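Local atomic coordinates of NUDIX hydrolase (Nitrosomonas europaea, PDB entry 2B0V), a protein that probably hydrolyses phosphoanhydride bonds of nucleoside di- and triphosphates and of thiamine diphosphate, as a magnesium-dependent member of the NudJ subfamily of Nudix hydrolases. Residues E25-Q37 with K120-I133. Sequence-based numbering, arbitrary orientation. Where two conformers were deposited one is given.
With EDO (1,2-ethanediol), chain D.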
ATOM      1  N   GLU A  25     -10.377  -2.168   3.340  1.00 16.91           N
ATOM      2  CA  GLU A  25     -11.461  -1.192   3.385  1.00 16.53           C
ATOM      3  C   GLU A  25     -11.223  -0.352   4.628  1.00 15.80           C
ATOM      4  O   GLU A  25     -11.020  -0.877   5.723  1.00 16.74           O
ATOM      5  CB  GLU A  25     -12.825  -1.891   3.422  1.00 17.10           C
ATOM      6  CG  GLU A  25     -13.028  -2.682   2.137  1.00 19.97           C
ATOM      7  CD  GLU A  25     -14.346  -3.438   2.067  1.00 26.79           C
ATOM      8  OE1 GLU A  25     -14.898  -3.811   3.133  1.00 31.01           O
ATOM      9  OE2 GLU A  25     -14.823  -3.621   0.928  1.00 31.37           O
ATOM     10  N   GLU A  26     -11.192   0.962   4.438  1.00 16.49           N
ATOM     11  CA  GLU A  26     -10.760   1.878   5.491  1.00 16.61           C
ATOM     12  C   GLU A  26     -11.626   3.135   5.480  1.00 17.32           C
ATOM     13  O   GLU A  26     -12.262   3.464   4.474  1.00 18.12           O
ATOM     14  CB  GLU A  26      -9.283   2.259   5.295  1.00 17.67           C
ATOM     15  CG  GLU A  26      -9.039   3.050   3.989  1.00 20.51           C
ATOM     16  CD  GLU A  26      -7.557   3.194   3.683  1.00 26.01           C
ATOM     17  OE1 GLU A  26      -6.744   2.436   4.292  1.00 28.48           O
ATOM     18  OE2 GLU A  26      -7.230   4.052   2.829  1.00 24.45           O
ATOM     19  N   ILE A  27     -11.680   3.796   6.627  1.00 18.58           N
ATOM     20  CA  ILE A  27     -12.417   5.054   6.733  1.00 19.76           C
ATOM     21  C   ILE A  27     -11.369   6.109   7.093  1.00 22.31           C
ATOM     22  O   ILE A  27     -11.019   6.249   8.272  1.00 22.01           O
ATOM     23  CB  ILE A  27     -13.512   4.963   7.798  1.00 19.90           C
ATOM     24  CG1 ILE A  27     -14.471   3.814   7.455  1.00 20.38           C
ATOM     25  CG2 ILE A  27     -14.244   6.285   7.911  1.00 18.79           C
ATOM     26  CD1 ILE A  27     -15.563   3.567   8.501  1.00 22.55           C
ATOM     27  N   PRO A  28     -10.849   6.837   6.079  1.00 24.44           N
ATOM     28  CA  PRO A  28      -9.756   7.811   6.319  1.00 26.40           C
ATOM     29  C   PRO A  28     -10.194   9.054   7.078  1.00 28.12           C
ATOM     30  O   PRO A  28      -9.387   9.668   7.799  1.00 29.76           O
ATOM     31  CB  PRO A  28      -9.314   8.225   4.897  1.00 26.37           C
ATOM     32  CG  PRO A  28      -9.950   7.252   3.974  1.00 26.42           C
ATOM     33  CD  PRO A  28     -11.221   6.781   4.657  1.00 25.03           C
ATOM     34  N   ARG A  29     -11.444   9.450   6.891  1.00 28.80           N
ATOM     35  CA  ARG A  29     -12.001  10.600   7.580  1.00 30.08           C
ATOM     36  C   ARG A  29     -13.484  10.387   7.544  1.00 29.46           C
ATOM     37  O   ARG A  29     -13.983   9.607   6.721  1.00 29.91           O
ATOM     38  CB  ARG A  29     -11.625  11.916   6.870  1.00 31.32           C
ATOM     39  CG  ARG A  29     -12.248  12.108   5.476  1.00 34.61           C
ATOM     40  CD  ARG A  29     -11.596  13.268   4.687  1.00 39.76           C
ATOM     41  NE  ARG A  29     -10.129  13.242   4.793  1.00 44.06           N
ATOM     42  CZ  ARG A  29      -9.317  12.497   4.039  1.00 45.83           C
ATOM     43  NH1 ARG A  29      -9.812  11.717   3.080  1.00 46.50           N
ATOM     44  NH2 ARG A  29      -8.001  12.537   4.242  1.00 45.83           N
ATOM     45  N   GLY A  30     -14.198  11.045   8.444  1.00 28.06           N
ATOM     46  CA  GLY A  30     -15.646  10.940   8.453  1.00 27.94           C
ATOM     47  C   GLY A  30     -16.124   9.514   8.595  1.00 27.58           C
ATOM     48  O   GLY A  30     -15.664   8.780   9.480  1.00 27.46           O
ATOM     49  N   THR A  31     -17.013   9.107   7.688  1.00 26.60           N
ATOM     50  CA  THR A  31     -17.652   7.800   7.768  0.50 26.25           C
ATOM     51  C   THR A  31     -17.533   6.928   6.508  1.00 26.12           C
ATOM     52  O   THR A  31     -17.831   5.727   6.557  1.00 26.38           O
ATOM     53  CB  THR A  31     -19.137   7.950   8.120  0.50 26.64           C
ATOM     54  OG1 THR A  31     -19.742   8.899   7.232  0.50 26.51           O
ATOM     55  CG2 THR A  31     -19.295   8.423   9.562  0.50 26.23           C
ATOM     56  N   ALA A  32     -17.114   7.523   5.391  1.00 25.19           N
ATOM     57  CA  ALA A  32     -17.122   6.811   4.098  1.00 23.38           C
ATOM     58  C   ALA A  32     -16.049   5.743   4.012  1.00 22.14           C
ATOM     59  O   ALA A  32     -14.873   6.018   4.261  1.00 22.84           O
ATOM     60  CB  ALA A  32     -16.952   7.791   2.946  1.00 21.99           C
ATOM     61  N   ILE A  33     -16.465   4.537   3.628  1.00 20.45           N
ATOM     62  CA  ILE A  33     -15.542   3.441   3.382  1.00 19.27           C
ATOM     63  C   ILE A  33     -14.850   3.564   2.013  1.00 18.20           C
ATOM     64  O   ILE A  33     -15.493   3.761   0.970  1.00 18.52           O
ATOM     65  CB  ILE A  33     -16.219   2.055   3.538  1.00 18.84           C
ATOM     66  CG1 ILE A  33     -16.765   1.888   4.963  1.00 21.91           C
ATOM     67  CG2 ILE A  33     -15.239   0.880   3.261  1.00 18.53           C
ATOM     68  CD1 ILE A  33     -17.616   0.606   5.189  1.00 24.07           C
ATOM     69  N   LYS A  34     -13.522   3.402   2.042  1.00 17.62           N
ATOM     70  CA  LYS A  34     -12.713   3.474   0.842  1.00 16.19           C
ATOM     71  C   LYS A  34     -11.900   2.193   0.727  1.00 15.35           C
ATOM     72  O   LYS A  34     -11.586   1.558   1.747  1.00 17.02           O
ATOM     73  CB  LYS A  34     -11.758   4.683   0.881  1.00 17.67           C
ATOM     74  CG  LYS A  34     -12.448   6.062   1.003  1.00 19.41           C
ATOM     75  CD  LYS A  34     -13.329   6.364  -0.227  1.00 20.53           C
ATOM     76  CE  LYS A  34     -14.072   7.677  -0.046  1.00 25.81           C
ATOM     77  NZ  LYS A  34     -14.877   8.031  -1.269  1.00 23.67           N
ATOM     78  N   LEU A  35     -11.595   1.799  -0.494  1.00 14.46           N
ATOM     79  CA  LEU A  35     -10.689   0.665  -0.768  1.00 14.12           C
ATOM     80  C   LEU A  35      -9.274   1.174  -1.105  1.00 14.16           C
ATOM     81  O   LEU A  35      -9.100   2.151  -1.849  1.00 13.41           O
ATOM     82  CB  LEU A  35     -11.239  -0.095  -1.975  1.00 14.55           C
ATOM     83  CG  LEU A  35     -10.631  -1.459  -2.259  1.00 17.70           C
ATOM     84  CD1 LEU A  35     -11.004  -2.433  -1.129  1.00 18.62           C
ATOM     85  CD2 LEU A  35     -11.130  -1.953  -3.648  1.00 20.01           C
ATOM     86  N   ASN A  36      -8.258   0.477  -0.604  1.00 13.36           N
ATOM     87  CA  ASN A  36      -6.883   0.938  -0.816  1.00 14.23           C
ATOM     88  C   ASN A  36      -5.913  -0.231  -0.661  1.00 13.17           C
ATOM     89  O   ASN A  36      -6.245  -1.255  -0.060  1.00 12.89           O
ATOM     90  CB  ASN A  36      -6.541   2.037   0.218  1.00 13.93           C
ATOM     91  CG  ASN A  36      -5.320   2.903  -0.162  1.00 15.73           C
ATOM     92  OD1 ASN A  36      -4.760   2.807  -1.243  1.00 15.77           O
ATOM     93  ND2 ASN A  36      -4.952   3.803   0.755  1.00 18.50           N
ATOM     94  N   GLN A  37      -4.707  -0.114  -1.205  1.00 13.38           N
ATOM     95  CA  GLN A  37      -3.633  -1.018  -0.765  1.00 13.52           C
ATOM     96  C   GLN A  37      -3.324  -0.755   0.722  1.00 13.88           C
ATOM     97  O   GLN A  37      -3.581   0.358   1.203  1.00 15.38           O
ATOM     98  CB  GLN A  37      -2.353  -0.735  -1.557  1.00 15.14           C
ATOM     99  CG  GLN A  37      -2.289  -1.346  -2.935  1.00 14.55           C
ATOM    100  CD  GLN A  37      -3.091  -0.500  -3.948  1.00 14.67           C
ATOM    101  OE1 GLN A  37      -3.244   0.732  -3.793  1.00 14.82           O
ATOM    102  NE2 GLN A  37      -3.542  -1.153  -5.007  1.00 14.17           N
ATOM    103  N   LYS A 120     -15.425  -1.534  -7.954  1.00 16.00           N
ATOM    104  CA  LYS A 120     -15.436  -0.698  -6.757  1.00 17.16           C
ATOM    105  C   LYS A 120     -14.667   0.608  -6.972  1.00 17.72           C
ATOM    106  O   LYS A 120     -14.317   1.284  -6.011  1.00 17.25           O
ATOM    107  CB  LYS A 120     -14.885  -1.488  -5.572  1.00 17.52           C
ATOM    108  CG  LYS A 120     -15.970  -2.315  -4.916  1.00 18.46           C
ATOM    109  CD  LYS A 120     -15.425  -2.983  -3.671  1.00 19.48           C
ATOM    110  CE  LYS A 120     -16.551  -3.386  -2.772  1.00 22.56           C
ATOM    111  NZ  LYS A 120     -17.443  -4.340  -3.445  1.00 21.97           N
ATOM    112  N   GLN A 121     -14.388   0.932  -8.241  1.00 18.17           N
ATOM    113  CA  GLN A 121     -13.572   2.088  -8.613  1.00 20.22           C
ATOM    114  C   GLN A 121     -14.041   3.378  -7.933  1.00 19.35           C
ATOM    115  O   GLN A 121     -13.204   4.146  -7.429  1.00 19.14           O
ATOM    116  CB  GLN A 121     -13.543   2.254 -10.145  1.00 22.15           C
ATOM    117  CG  GLN A 121     -12.257   2.852 -10.690  1.00 28.76           C
ATOM    118  CD  GLN A 121     -11.635   2.049 -11.887  1.00 36.39           C
ATOM    119  OE1 GLN A 121     -10.588   2.431 -12.418  1.00 41.11           O
ATOM    120  NE2 GLN A 121     -12.276   0.948 -12.290  1.00 39.12           N
ATOM    121  N   ALA A 122     -15.361   3.600  -7.870  1.00 19.63           N
ATOM    122  CA  ALA A 122     -15.850   4.838  -7.253  1.00 20.35           C
ATOM    123  C   ALA A 122     -15.478   5.000  -5.762  1.00 20.54           C
ATOM    124  O   ALA A 122     -15.416   6.136  -5.272  1.00 22.19           O
ATOM    125  CB  ALA A 122     -17.371   5.023  -7.484  1.00 20.94           C
HETATM  126  N   MSE A 123     -15.212   3.893  -5.060  1.00 17.61           N
HETATM  127  CA  MSE A 123     -14.847   3.964  -3.621  1.00 17.22           C
HETATM  128  C   MSE A 123     -13.336   3.740  -3.416  1.00 16.28           C
HETATM  129  O   MSE A 123     -12.879   3.631  -2.282  1.00 15.86           O
HETATM  130  CB  MSE A 123     -15.686   3.017  -2.754  1.00 18.79           C
HETATM  131  CG  MSE A 123     -15.486   1.561  -3.056  1.00 19.05           C
HETATM  132 SE   MSE A 123     -16.601   0.411  -1.902  0.83 27.63          SE
HETATM  133  CE  MSE A 123     -15.389   0.357  -0.414  1.00 23.38           C
ATOM    134  N   HIS A 124     -12.548   3.716  -4.496  1.00 15.54           N
ATOM    135  CA  HIS A 124     -11.090   3.666  -4.300  1.00 14.89           C
ATOM    136  C   HIS A 124     -10.645   4.943  -3.590  1.00 14.85           C
ATOM    137  O   HIS A 124     -11.128   6.056  -3.897  1.00 15.32           O
ATOM    138  CB  HIS A 124     -10.353   3.567  -5.613  1.00 14.76           C
ATOM    139  CG  HIS A 124     -10.499   2.254  -6.294  1.00 14.75           C
ATOM    140  ND1 HIS A 124      -9.780   1.936  -7.422  1.00 18.04           N
ATOM    141  CD2 HIS A 124     -11.265   1.175  -6.011  1.00 16.07           C
ATOM    142  CE1 HIS A 124     -10.127   0.732  -7.837  1.00 18.50           C
ATOM    143  NE2 HIS A 124     -11.018   0.244  -6.996  1.00 16.44           N
ATOM    144  N   ARG A 125      -9.681   4.790  -2.680  1.00 15.74           N
ATOM    145  CA  ARG A 125      -9.182   5.950  -1.959  1.00 16.38           C
ATOM    146  C   ARG A 125      -8.587   7.019  -2.898  1.00 16.51           C
ATOM    147  O   ARG A 125      -8.843   8.209  -2.729  1.00 17.11           O
ATOM    148  CB  ARG A 125      -8.186   5.522  -0.879  1.00 16.32           C
ATOM    149  CG  ARG A 125      -7.487   6.673  -0.192  1.00 22.33           C
ATOM    150  CD  ARG A 125      -7.926   6.788   1.219  1.00 27.77           C
ATOM    151  NE  ARG A 125      -7.291   7.880   1.984  1.00 31.14           N
ATOM    152  CZ  ARG A 125      -6.395   7.716   2.966  1.00 34.40           C
ATOM    153  NH1 ARG A 125      -5.962   6.495   3.311  1.00 34.73           N
ATOM    154  NH2 ARG A 125      -5.917   8.789   3.614  1.00 34.33           N
ATOM    155  N   THR A 126      -7.825   6.589  -3.890  1.00 17.33           N
ATOM    156  CA  THR A 126      -7.230   7.529  -4.878  1.00 17.79           C
ATOM    157  C   THR A 126      -7.140   6.802  -6.211  1.00 18.10           C
ATOM    158  O   THR A 126      -7.302   5.587  -6.249  1.00 16.93           O
ATOM    159  CB  THR A 126      -5.773   7.935  -4.497  1.00 17.96           C
ATOM    160  OG1 THR A 126      -4.910   6.808  -4.672  1.00 21.02           O
ATOM    161  CG2 THR A 126      -5.655   8.482  -3.033  1.00 20.62           C
ATOM    162  N   PRO A 127      -6.871   7.543  -7.306  1.00 18.26           N
ATOM    163  CA  PRO A 127      -6.633   6.903  -8.589  1.00 17.25           C
ATOM    164  C   PRO A 127      -5.436   5.942  -8.598  1.00 16.47           C
ATOM    165  O   PRO A 127      -5.329   5.087  -9.510  1.00 16.62           O
ATOM    166  CB  PRO A 127      -6.393   8.100  -9.531  1.00 18.55           C
ATOM    167  CG  PRO A 127      -7.112   9.218  -8.886  1.00 20.39           C
ATOM    168  CD  PRO A 127      -6.795   9.014  -7.432  1.00 19.76           C
ATOM    169  N   LEU A 128      -4.564   6.037  -7.590  1.00 15.76           N
ATOM    170  CA  LEU A 128      -3.385   5.173  -7.524  0.50 15.64           C
ATOM    171  C   LEU A 128      -3.685   3.731  -7.163  1.00 16.01           C
ATOM    172  O   LEU A 128      -2.864   2.824  -7.428  1.00 16.49           O
ATOM    173  CB  LEU A 128      -2.341   5.741  -6.558  0.50 16.58           C
ATOM    174  CG  LEU A 128      -1.851   7.172  -6.765  0.50 15.81           C
ATOM    175  CD1 LEU A 128      -0.612   7.287  -5.908  0.50 16.59           C
ATOM    176  CD2 LEU A 128      -1.575   7.512  -8.250  0.50 16.95           C
ATOM    177  N   VAL A 129      -4.858   3.516  -6.558  1.00 14.53           N
ATOM    178  CA  VAL A 129      -5.232   2.155  -6.163  1.00 14.34           C
ATOM    179  C   VAL A 129      -5.266   1.311  -7.416  1.00 14.37           C
ATOM    180  O   VAL A 129      -4.677   0.209  -7.473  1.00 15.83           O
ATOM    181  CB  VAL A 129      -6.592   2.117  -5.443  1.00 13.55           C
ATOM    182  CG1 VAL A 129      -6.944   0.700  -5.093  1.00 16.17           C
ATOM    183  CG2 VAL A 129      -6.496   2.933  -4.159  1.00 15.09           C
HETATM  184  N   MSE A 130      -5.952   1.819  -8.444  1.00 14.71           N
HETATM  185  CA  MSE A 130      -6.021   1.078  -9.684  1.00 16.13           C
HETATM  186  C   MSE A 130      -4.696   1.138 -10.448  1.00 16.56           C
HETATM  187  O   MSE A 130      -4.226   0.123 -10.994  1.00 17.56           O
HETATM  188  CB  MSE A 130      -7.187   1.625 -10.545  1.00 17.38           C
HETATM  189  CG  MSE A 130      -7.542   0.787 -11.735  1.00 19.05           C
HETATM  190 SE   MSE A 130      -8.549  -0.795 -11.115  0.75 28.67          SE
HETATM  191  CE  MSE A 130      -7.091  -1.982 -11.426  1.00 20.17           C
ATOM    192  N   GLN A 131      -4.074   2.315 -10.482  1.00 16.92           N
ATOM    193  CA  GLN A 131      -2.858   2.475 -11.308  1.00 17.12           C
ATOM    194  C   GLN A 131      -1.742   1.545 -10.832  1.00 16.37           C
ATOM    195  O   GLN A 131      -1.033   0.923 -11.657  1.00 18.59           O
ATOM    196  CB  GLN A 131      -2.354   3.924 -11.318  1.00 16.76           C
ATOM    197  CG  GLN A 131      -1.240   4.160 -12.371  1.00 18.59           C
ATOM    198  CD  GLN A 131      -1.721   3.820 -13.779  1.00 20.46           C
ATOM    199  OE1 GLN A 131      -1.138   2.993 -14.484  1.00 24.64           O
ATOM    200  NE2 GLN A 131      -2.829   4.389 -14.147  1.00 18.60           N
ATOM    201  N   CYS A 132      -1.557   1.451  -9.510  1.00 16.93           N
ATOM    202  CA  CYS A 132      -0.486   0.607  -8.919  0.60 16.05           C
ATOM    203  C   CYS A 132      -0.668  -0.863  -9.340  1.00 16.26           C
ATOM    204  O   CYS A 132       0.272  -1.587  -9.647  1.00 16.28           O
ATOM    205  CB  CYS A 132      -0.448   0.795  -7.384  0.60 16.33           C
ATOM    206  SG  CYS A 132       0.092   2.476  -6.843  0.60 16.53           S
ATOM    207  N   ILE A 133      -1.926  -1.297  -9.362  1.00 15.91           N
ATOM    208  CA  ILE A 133      -2.225  -2.680  -9.801  1.00 16.37           C
ATOM    209  C   ILE A 133      -1.967  -2.875 -11.291  1.00 16.60           C
ATOM    210  O   ILE A 133      -1.396  -3.884 -11.693  1.00 18.16           O
ATOM    211  CB  ILE A 133      -3.701  -3.058  -9.455  1.00 16.41           C
ATOM    212  CG1 ILE A 133      -3.819  -3.209  -7.944  1.00 14.94           C
ATOM    213  CG2 ILE A 133      -4.122  -4.359 -10.161  1.00 18.68           C
ATOM    214  CD1 ILE A 133      -5.276  -3.228  -7.410  1.00 13.21           C
TER
HETATM  215  C1  EDO D 201      -3.304   4.160   5.524  1.00 29.61           C
HETATM  216  O1  EDO D 201      -3.526   4.723   4.191  1.00 34.02           O
HETATM  217  C2  EDO D 201      -2.471   5.015   6.504  1.00 33.70           C
HETATM  218  O2  EDO D 201      -1.771   4.257   7.542  1.00 33.80           O
HETATM  219  O   HOH W   1     -13.424   7.627  -3.748  1.00 26.61           O
HETATM  220  O   HOH W   2      -4.533   5.328  -2.566  1.00 27.11           O
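R125 reaches across to E26 and forms a salt bridge, NH1 to OE2 at 2.8 Å. NH1 comes from above the carboxylate plane, 50° out of it. N36 ND2 donates to the same OE2 from the opposite face, so two donors grip one oxygen. P28 CB lies over one face of the guanidinium, toward its rim, 3.5 Å from R125 CZ. With chi1 at 173° the R125 chain runs out opposite its own amide nitrogen, and a bend at chi2 lays the guanidinium along P28. An alanine at E26 would remove the carboxylate, and R125 and N36 ND2 would probably lose their shared acceptor.

The backbones join at a single bridge. L35 N donates to M123 O at 2.9 Å, and R125 N donates to L35 O at 2.8 Å. M123 CE packs on I33 CG2, and L35 CD2 lies against the H124 ring. One water ties K34 NZ to the carbonyls of A122 and H124. Q37 NE2 donates to V129 O at 3.0 Å, in the carbonyl plane and on a lone pair.

Within 120-133, T126 OG1 accepts from L128 N, a capping bond at the turn leading into the helix. Outside the segments, R86 donates to both N36 OD1 and Q37 OE1, and H124 NE2 is hydrogen-bonded to I117 O. The contact joins the antiparallel 20-26/34-36 hairpin of the mixed Nudix sheet to the link after helix 114-119 and to the first turns of helix 128-137.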